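Local structure of alpha-11 giardin (Giardia intestinalis, 2II2) at residues H165-A170 with Q206-T211. The protein belongs to the annexins, binds calcium and probably phospholipid, and may take part in parasite attachment and in maintaining the cytoskeleton of the ventral disk. Sequence-based numbering, arbitrary orientation.
Sequences HNLIDA and QEAIET
L167 and A208 sit where the last turn of helix 156-169 passes over helix 205-212, a worked example of two helices meeting around the methyl group of an alanine, which is touched by L167 CB and by I168 CG1. The CA atoms of L167 and A208 come within 6.0 Å of each other. L167 CB meets A208 CB at 4.1 Å, both CB atoms pointing toward the opposite segment. I168 completes the grip on the alanine: its CG1 branch, anti to the carbonyl carbon (chi1 -57°), swings in to 4.2 Å from A208 CB, although its CB does not face that way. On the other flank the isobutyl end of L167 lies slantwise across I209, with L167 CD1 4.0 Å from I209 CG1 and L167 CD2 almost as near. I209 thus offers its CG1 to both methyls of one leucine, while its side chain also packs on L222 and C223 of helix 216-230.

Packing of this kind holds together the all-helical bundles of which annexins are built, and here it joins two helices separated in sequence by helices 175-184 and 187-201. The short helical segments cross at 67°, with axes 9.0 Å apart. F197 of helix 187-201 touches both I168 and A208.

Polar contact between the segments runs through one water, which donates to L167 O at 2.9 Å and to A208 O at 2.8 Å. The two carbonyl oxygens, themselves both acceptors, are thereby linked. R212, the last residue of helix 205-212, gives NE to L167 O and NH2 to A170 O, so its guanidinium group bridges the last turn of helix 156-169 and the first residue beyond it. That turn widens into a pi-type turn, in which A170 N bonds to H165 O, alongside a weak bond from D169 N to the same oxygen.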
# COMPACT_ATOMS: atom_id res chain seq x y z
N HIS A 165 19.47 -20.46 -0.22
CA HIS A 165 19.30 -21.59 -1.13
C HIS A 165 18.24 -21.31 -2.19
O HIS A 165 18.45 -21.53 -3.38
CB HIS A 165 18.93 -22.84 -0.37
CG HIS A 165 18.80 -24.02 -1.24
ND1 HIS A 165 19.89 -24.63 -1.82
CD2 HIS A 165 17.70 -24.67 -1.70
CE1 HIS A 165 19.47 -25.63 -2.59
NE2 HIS A 165 18.15 -25.68 -2.53
N ASN A 166 17.09 -20.83 -1.73
CA ASN A 166 15.99 -20.61 -2.66
C ASN A 166 16.16 -19.39 -3.52
O ASN A 166 15.87 -19.45 -4.72
CB ASN A 166 14.68 -20.51 -1.89
CG ASN A 166 14.16 -21.86 -1.45
OD1 ASN A 166 13.67 -22.64 -2.28
ND2 ASN A 166 14.29 -22.18 -0.17
N LEU A 167 16.69 -18.31 -2.96
CA LEU A 167 16.81 -17.07 -3.74
C LEU A 167 18.00 -17.02 -4.66
O LEU A 167 17.94 -16.38 -5.70
CB LEU A 167 16.81 -15.82 -2.84
CG LEU A 167 15.54 -15.61 -2.02
CD1 LEU A 167 15.73 -14.45 -1.05
CD2 LEU A 167 14.33 -15.35 -2.89
N ILE A 168 19.09 -17.68 -4.27
CA ILE A 168 20.32 -17.57 -5.02
C ILE A 168 20.75 -18.87 -5.68
O ILE A 168 21.07 -18.87 -6.87
CB ILE A 168 21.48 -17.00 -4.16
CG1 ILE A 168 21.08 -15.64 -3.57
CG2 ILE A 168 22.75 -16.86 -5.03
CD1 ILE A 168 22.11 -15.01 -2.68
N ASP A 169 20.74 -19.97 -4.93
CA ASP A 169 21.43 -21.19 -5.36
C ASP A 169 20.60 -22.15 -6.21
O ASP A 169 21.14 -22.76 -7.15
CB ASP A 169 22.02 -21.90 -4.16
CG ASP A 169 23.00 -21.01 -3.38
OD1 ASP A 169 23.67 -20.14 -3.98
OD2 ASP A 169 23.08 -21.21 -2.17
N ALA A 170 19.33 -22.33 -5.87
CA ALA A 170 18.48 -23.37 -6.49
C ALA A 170 18.20 -23.05 -7.95
O ALA A 170 18.18 -21.89 -8.30
CB ALA A 170 17.17 -23.47 -5.74
N GLN A 206 16.63 -7.83 -0.52
CA GLN A 206 15.97 -7.15 -1.64
C GLN A 206 16.67 -7.46 -2.96
O GLN A 206 16.02 -7.80 -3.96
CB GLN A 206 15.94 -5.64 -1.44
CG GLN A 206 15.22 -4.91 -2.58
CD GLN A 206 15.55 -3.44 -2.70
OE1 GLN A 206 15.67 -2.92 -3.82
NE2 GLN A 206 15.69 -2.76 -1.60
N GLU A 207 17.99 -7.33 -2.98
CA GLU A 207 18.72 -7.56 -4.22
C GLU A 207 18.55 -9.00 -4.69
O GLU A 207 18.34 -9.26 -5.88
CB GLU A 207 20.22 -7.24 -4.09
CG GLU A 207 20.93 -7.38 -5.45
CD GLU A 207 22.43 -7.25 -5.39
OE1 GLU A 207 22.93 -6.34 -4.69
OE2 GLU A 207 23.12 -8.01 -6.12
N ALA A 208 18.66 -9.93 -3.75
CA ALA A 208 18.50 -11.35 -4.08
C ALA A 208 17.10 -11.64 -4.65
O ALA A 208 16.97 -12.36 -5.63
CB ALA A 208 18.82 -12.20 -2.89
N ILE A 209 16.07 -11.07 -4.02
CA ILE A 209 14.72 -11.23 -4.57
C ILE A 209 14.59 -10.65 -5.98
O ILE A 209 14.03 -11.27 -6.86
CB ILE A 209 13.69 -10.58 -3.63
CG1 ILE A 209 13.59 -11.34 -2.30
CG2 ILE A 209 12.32 -10.52 -4.26
CD1 ILE A 209 12.83 -10.57 -1.21
N GLU A 210 15.06 -9.42 -6.15
CA GLU A 210 14.85 -8.72 -7.40
C GLU A 210 15.64 -9.36 -8.54
O GLU A 210 15.20 -9.33 -9.69
CB GLU A 210 15.11 -7.23 -7.22
CG GLU A 210 14.02 -6.55 -6.40
CD GLU A 210 14.24 -5.08 -6.14
OE1 GLU A 210 15.38 -4.61 -6.24
OE2 GLU A 210 13.24 -4.37 -5.83
N THR A 211 16.77 -9.98 -8.20
CA THR A 211 17.52 -10.72 -9.21
C THR A 211 16.81 -12.01 -9.61
O THR A 211 16.77 -12.37 -10.81
CB THR A 211 18.96 -11.03 -8.73
OG1 THR A 211 19.66 -9.78 -8.63
CG2 THR A 211 19.72 -12.00 -9.67
O HOH W 1 19.13 -13.88 -6.50